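Local coordinates for protein KLLA0E08119p (Kluyveromyces lactis, PDB 3VA7) that probably carboxylates urea to urea-1-carboxylate with hydrogencarbonate and ATP, using biotin, as the urea carboxylase part of a longer urea-degrading enzyme, at residues C476-L481 against L627-P632; L1009-N1014 against R1140-A1145. All blocks are in the same frame, centred on the assembly; numbering follows the deposited sequence.

How the interactions relate
Followed from the N terminus, the chain makes the two contacts in series: interaction 1 closes before interaction 2 opens, so they neither nest nor cross. Interaction 1 pairs strand 477-480 with strand 626-628 and closes a loop of 145 residues, rich in strands, that contains the other strands of the same antiparallel sheet. Interaction 2 closes a loop of 125 residues, bringing the loop between strands 997-1001 and 1024-1028 against the end of helix 1133-1142. The centres of interactions 1 and 2 are about 51 Å apart, on opposite sides of the chain's centre, and their nearest atoms about 36 Å apart. One completes a sheet edge; the other packs in the wider surroundings of the biotin and urea sites.

Interaction 1: residues C476-L481 against L627-P632; sequences CAFEVL and LFLNQP
An antiparallel beta pairing joins C476-L481 to L627-P632, setting strand 626-628 at the edge of a sheet that includes part of carboxyltransferase subdomain A and B. The register is defined by two bridges: A477 with F628 is the non-hydrogen-bonded pair, F478 with L627 the hydrogen-bonded one. F478 N donates to L627 O at 2.6 Å, and L627 N returns a bond to F478 O at 3.0 Å. Beyond the pair, L629 N donates to C476 O at 2.9 Å.

Each bridge also carries a CH-pi contact, one on each face of the sheet. On the F478 side, L627 CB sits 3.9 Å from the ring centroid, over one face, while L629 CD2 approaches the ring edge in plane, 3.9 Å from F478 CD2. With CG between its own backbone N and carbonyl carbon (chi1 69°), F478 lies side by side with L627. L539 of the neighbouring strand 538-541 touches both F478 and V480, extending this layer. Replacing F478 by alanine would keep the backbone bonds but would probably open a gap on this face, where L627 CB, L629 CD2 and L539 now meet the ring. On the other face A477 CB lies over the F628 ring, 4.0 Å from its centroid. Where the strands part, C476 SG contacts Q631 CB at 3.5 Å.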
loop_
_atom_site.group_PDB
_atom_site.type_symbol
_atom_site.label_atom_id
_atom_site.label_comp_id
_atom_site.label_asym_id
_atom_site.label_seq_id
_atom_site.Cartn_x
_atom_site.Cartn_y
_atom_site.Cartn_z
ATOM N N CYS A 476 -8.347 -16.402 -16.190
ATOM C CA CYS A 476 -7.713 -17.496 -15.478
ATOM C C CYS A 476 -7.497 -17.054 -14.015
ATOM O O CYS A 476 -6.395 -16.619 -13.635
ATOM C CB CYS A 476 -6.414 -17.906 -16.164
ATOM S SG CYS A 476 -5.536 -19.222 -15.254
ATOM N N ALA A 477 -8.557 -17.166 -13.208
ATOM C CA ALA A 477 -8.675 -16.398 -11.976
ATOM C C ALA A 477 -9.817 -16.841 -11.036
ATOM O O ALA A 477 -10.736 -17.558 -11.439
ATOM C CB ALA A 477 -8.901 -14.930 -12.346
ATOM N N PHE A 478 -9.811 -16.385 -9.792
ATOM C CA PHE A 478 -11.043 -16.580 -9.028
ATOM C C PHE A 478 -11.749 -15.263 -8.711
ATOM O O PHE A 478 -11.260 -14.223 -9.056
ATOM C CB PHE A 478 -10.846 -17.528 -7.818
ATOM C CG PHE A 478 -10.007 -16.971 -6.708
ATOM C CD1 PHE A 478 -10.596 -16.256 -5.661
ATOM C CD2 PHE A 478 -8.643 -17.192 -6.680
ATOM C CE1 PHE A 478 -9.837 -15.762 -4.607
ATOM C CE2 PHE A 478 -7.861 -16.706 -5.628
ATOM C CZ PHE A 478 -8.470 -15.995 -4.586
ATOM N N GLU A 479 -12.899 -15.299 -8.071
ATOM C CA GLU A 479 -13.652 -14.081 -7.833
ATOM C C GLU A 479 -14.264 -14.171 -6.466
ATOM O O GLU A 479 -14.775 -15.206 -6.091
ATOM C CB GLU A 479 -14.747 -13.902 -8.904
ATOM C CG GLU A 479 -15.693 -12.696 -8.676
ATOM C CD GLU A 479 -16.848 -12.595 -9.697
ATOM O OE1 GLU A 479 -17.836 -11.852 -9.407
ATOM O OE2 GLU A 479 -16.749 -13.257 -10.773
ATOM N N VAL A 480 -14.241 -13.073 -5.734
ATOM C CA VAL A 480 -14.676 -13.101 -4.368
ATOM C C VAL A 480 -16.180 -12.821 -4.242
ATOM O O VAL A 480 -16.623 -11.654 -4.261
ATOM C CB VAL A 480 -13.871 -12.087 -3.540
ATOM C CG1 VAL A 480 -14.345 -12.094 -2.098
ATOM C CG2 VAL A 480 -12.383 -12.387 -3.634
ATOM N N LEU A 481 -16.968 -13.877 -4.101
ATOM C CA LEU A 481 -18.406 -13.705 -3.874
ATOM C C LEU A 481 -18.704 -13.156 -2.499
ATOM O O LEU A 481 -19.750 -12.541 -2.314
ATOM C CB LEU A 481 -19.155 -15.029 -4.020
ATOM C CG LEU A 481 -19.656 -15.565 -5.367
ATOM C CD1 LEU A 481 -19.124 -14.800 -6.569
ATOM C CD2 LEU A 481 -19.307 -17.060 -5.423
ATOM N N LEU A 627 -8.970 -12.446 -8.344
ATOM C CA LEU A 627 -7.565 -12.798 -8.258
ATOM C C LEU A 627 -7.130 -13.803 -9.282
ATOM O O LEU A 627 -7.752 -14.838 -9.429
ATOM C CB LEU A 627 -7.257 -13.321 -6.865
ATOM C CG LEU A 627 -7.081 -12.269 -5.775
ATOM C CD1 LEU A 627 -8.419 -11.716 -5.292
ATOM C CD2 LEU A 627 -6.342 -12.918 -4.651
ATOM N N PHE A 628 -6.016 -13.499 -9.929
ATOM C CA PHE A 628 -5.491 -14.240 -11.056
ATOM C C PHE A 628 -4.580 -15.360 -10.642
ATOM O O PHE A 628 -3.839 -15.205 -9.661
ATOM C CB PHE A 628 -4.774 -13.282 -12.038
ATOM C CG PHE A 628 -5.737 -12.506 -12.871
ATOM C CD1 PHE A 628 -6.297 -11.320 -12.384
ATOM C CD2 PHE A 628 -6.185 -13.013 -14.079
ATOM C CE1 PHE A 628 -7.263 -10.625 -13.120
ATOM C CE2 PHE A 628 -7.133 -12.339 -14.820
ATOM C CZ PHE A 628 -7.685 -11.145 -14.336
ATOM N N LEU A 629 -4.629 -16.480 -11.387
ATOM C CA LEU A 629 -3.793 -17.653 -11.101
ATOM C C LEU A 629 -2.709 -17.800 -12.132
ATOM O O LEU A 629 -2.592 -16.962 -13.016
ATOM C CB LEU A 629 -4.604 -18.935 -11.074
ATOM C CG LEU A 629 -5.837 -19.060 -10.190
ATOM C CD1 LEU A 629 -6.174 -20.544 -10.127
ATOM C CD2 LEU A 629 -5.643 -18.462 -8.783
ATOM N N ASN A 630 -1.950 -18.889 -12.037
ATOM C CA ASN A 630 -0.784 -19.114 -12.866
ATOM C C ASN A 630 -0.895 -20.443 -13.647
ATOM O O ASN A 630 -0.100 -21.370 -13.421
ATOM C CB ASN A 630 0.456 -19.086 -11.958
ATOM C CG ASN A 630 1.723 -19.623 -12.633
ATOM O OD1 ASN A 630 1.867 -19.559 -13.865
ATOM N ND2 ASN A 630 2.659 -20.145 -11.821
ATOM N N GLN A 631 -1.889 -20.551 -14.538
ATOM C CA GLN A 631 -1.990 -21.707 -15.472
ATOM C C GLN A 631 -0.855 -21.586 -16.516
ATOM O O GLN A 631 -0.865 -20.657 -17.354
ATOM C CB GLN A 631 -3.349 -21.726 -16.204
ATOM C CG GLN A 631 -4.100 -23.088 -16.281
ATOM C CD GLN A 631 -5.217 -23.213 -15.195
ATOM O OE1 GLN A 631 -6.424 -23.325 -15.503
ATOM N NE2 GLN A 631 -4.803 -23.165 -13.923
ATOM N N PRO A 632 0.120 -22.526 -16.483
ATOM C CA PRO A 632 1.311 -22.400 -17.378
ATOM C C PRO A 632 0.980 -22.150 -18.885
ATOM O O PRO A 632 1.638 -21.319 -19.524
ATOM C CB PRO A 632 2.081 -23.714 -17.155
ATOM C CG PRO A 632 1.022 -24.709 -16.517
ATOM C CD PRO A 632 0.092 -23.806 -15.731
#

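Interaction 2: residues L1009-N1014 against R1140-A1145; sequences LGTKYN and RLIQVA
The flat carboxamide of N1014 is directed at two backbone carbonyls at the end of helix 1133-1142, I1142 O in its last turn and V1144 O just beyond: I1142 O lies close to the amide plane, and V1144 O lies farther from it, on the other side. This is loop-to-helix-end packing, the loop after strand 997-1001 belonging to carboxyltransferase subdomain C and D. N1014 CG is 4.1 Å from I1142 O, a separation that holds whichever way the amide is turned. The side chain gets there with CG anti to the backbone N (chi1 164°).

The other half of the contact is a tip-to-tip meeting of T1011 and I1142. Both branches of the isoleucine take part: I1142 CG2 comes to 3.5 Å from T1011 OG1, and I1142 CD1 makes the apolar approach, 3.9 Å from T1011 CG2. F963 of helix 960-967 touches both residues and so covers the junction, while R951 donates to V1144 O and, weakly, to N1014 O, bridging the two segments. The nearby S1016 lines the biotin pocket, but neither segment contributes to it, and the N1014 side chain is about 10 Å from the bound biotin group. Within the loop, T1011 OG1 donates to K1012 O at 3.0 Å, in the carbonyl plane and on a lone pair, which fixes the hydroxyl facing I1142 CG2.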
loop_
_atom_site.group_PDB
_atom_site.type_symbol
_atom_site.label_atom_id
_atom_site.label_comp_id
_atom_site.label_asym_id
_atom_site.label_seq_id
_atom_site.Cartn_x
_atom_site.Cartn_y
_atom_site.Cartn_z
ATOM N N LEU A 1009 11.969 14.525 31.121
ATOM C CA LEU A 1009 11.410 13.317 31.701
ATOM C C LEU A 1009 10.039 13.000 31.069
ATOM O O LEU A 1009 9.418 13.853 30.427
ATOM C CB LEU A 1009 11.252 13.528 33.174
ATOM C CG LEU A 1009 12.460 13.702 34.109
ATOM C CD1 LEU A 1009 11.919 13.740 35.533
ATOM C CD2 LEU A 1009 13.475 12.525 33.958
ATOM N N GLY A 1010 9.539 11.793 31.259
ATOM C CA GLY A 1010 8.299 11.404 30.599
ATOM C C GLY A 1010 8.014 9.971 30.913
ATOM O O GLY A 1010 8.500 9.454 31.927
ATOM N N THR A 1011 7.246 9.311 30.063
ATOM C CA THR A 1011 6.986 7.907 30.221
ATOM C C THR A 1011 6.264 7.468 28.955
ATOM O O THR A 1011 5.726 8.292 28.214
ATOM C CB THR A 1011 6.071 7.564 31.438
ATOM O OG1 THR A 1011 5.935 6.144 31.533
ATOM C CG2 THR A 1011 4.621 8.114 31.265
ATOM N N LYS A 1012 6.251 6.171 28.715
ATOM C CA LYS A 1012 5.557 5.616 27.591
ATOM C C LYS A 1012 4.251 5.121 28.154
ATOM O O LYS A 1012 4.134 4.950 29.381
ATOM C CB LYS A 1012 6.410 4.516 26.996
ATOM C CG LYS A 1012 7.641 5.098 26.219
ATOM C CD LYS A 1012 8.930 4.388 26.582
ATOM C CE LYS A 1012 10.034 4.759 25.643
ATOM N NZ LYS A 1012 11.269 4.055 25.981
ATOM N N TYR A 1013 3.241 4.944 27.316
ATOM C CA TYR A 1013 1.943 4.597 27.853
ATOM C C TYR A 1013 1.943 3.249 28.611
ATOM O O TYR A 1013 2.779 2.355 28.360
ATOM C CB TYR A 1013 0.913 4.558 26.725
ATOM C CG TYR A 1013 0.317 5.901 26.262
ATOM C CD1 TYR A 1013 1.085 7.101 26.231
ATOM C CD2 TYR A 1013 -1.006 5.963 25.804
ATOM C CE1 TYR A 1013 0.533 8.303 25.793
ATOM C CE2 TYR A 1013 -1.576 7.189 25.335
ATOM C CZ TYR A 1013 -0.814 8.323 25.333
ATOM O OH TYR A 1013 -1.383 9.474 24.868
ATOM N N ASN A 1014 1.012 3.125 29.563
ATOM C CA ASN A 1014 0.798 1.908 30.292
ATOM C C ASN A 1014 -0.687 1.609 30.386
ATOM O O ASN A 1014 -1.376 2.151 31.252
ATOM C CB ASN A 1014 1.446 2.035 31.669
ATOM C CG ASN A 1014 0.960 0.976 32.665
ATOM O OD1 ASN A 1014 0.801 1.271 33.868
ATOM N ND2 ASN A 1014 0.675 -0.225 32.185
ATOM N N ARG A 1140 5.608 6.794 40.768
ATOM C CA ARG A 1140 4.782 5.912 41.588
ATOM C C ARG A 1140 3.376 5.765 40.956
ATOM O O ARG A 1140 2.915 4.654 40.622
ATOM C CB ARG A 1140 4.737 6.439 43.026
ATOM C CG ARG A 1140 4.013 5.544 43.997
ATOM C CD ARG A 1140 3.858 6.252 45.336
ATOM N NE ARG A 1140 2.679 7.126 45.423
ATOM C CZ ARG A 1140 1.413 6.710 45.456
ATOM N NH1 ARG A 1140 1.119 5.415 45.366
ATOM N NH2 ARG A 1140 0.431 7.603 45.541
ATOM N N LEU A 1141 2.734 6.905 40.723
ATOM C CA LEU A 1141 1.425 6.895 40.070
ATOM C C LEU A 1141 1.429 6.152 38.704
ATOM O O LEU A 1141 0.525 5.324 38.457
ATOM C CB LEU A 1141 0.814 8.323 40.024
ATOM C CG LEU A 1141 0.419 8.859 41.426
ATOM C CD1 LEU A 1141 0.213 10.408 41.558
ATOM C CD2 LEU A 1141 -0.796 8.094 41.938
ATOM N N ILE A 1142 2.451 6.397 37.860
ATOM C CA ILE A 1142 2.538 5.829 36.480
ATOM C C ILE A 1142 2.502 4.294 36.469
ATOM O O ILE A 1142 1.935 3.652 35.555
ATOM C CB ILE A 1142 3.783 6.370 35.733
ATOM C CG1 ILE A 1142 3.633 7.896 35.489
ATOM C CG2 ILE A 1142 4.050 5.585 34.443
ATOM C CD1 ILE A 1142 4.937 8.660 35.127
ATOM N N GLN A 1143 3.061 3.734 37.540
ATOM C CA GLN A 1143 3.212 2.295 37.753
ATOM C C GLN A 1143 1.955 1.520 38.186
ATOM O O GLN A 1143 2.063 0.307 38.408
ATOM C CB GLN A 1143 4.182 2.136 38.916
ATOM C CG GLN A 1143 5.304 1.258 38.711
ATOM C CD GLN A 1143 6.447 1.620 39.628
ATOM O OE1 GLN A 1143 6.986 0.740 40.287
ATOM N NE2 GLN A 1143 6.866 2.903 39.641
ATOM N N VAL A 1144 0.819 2.206 38.419
ATOM C CA VAL A 1144 -0.407 1.524 38.877
ATOM C C VAL A 1144 -0.959 0.814 37.649
ATOM O O VAL A 1144 -1.295 1.488 36.670
ATOM C CB VAL A 1144 -1.512 2.503 39.493
ATOM C CG1 VAL A 1144 -2.775 1.724 39.840
ATOM C CG2 VAL A 1144 -1.022 3.308 40.741
ATOM N N ALA A 1145 -1.015 -0.527 37.672
ATOM C CA ALA A 1145 -1.609 -1.299 36.569
ATOM C C ALA A 1145 -3.027 -0.808 36.278
ATOM O O ALA A 1145 -3.731 -0.407 37.189
ATOM C CB ALA A 1145 -1.620 -2.792 36.874
#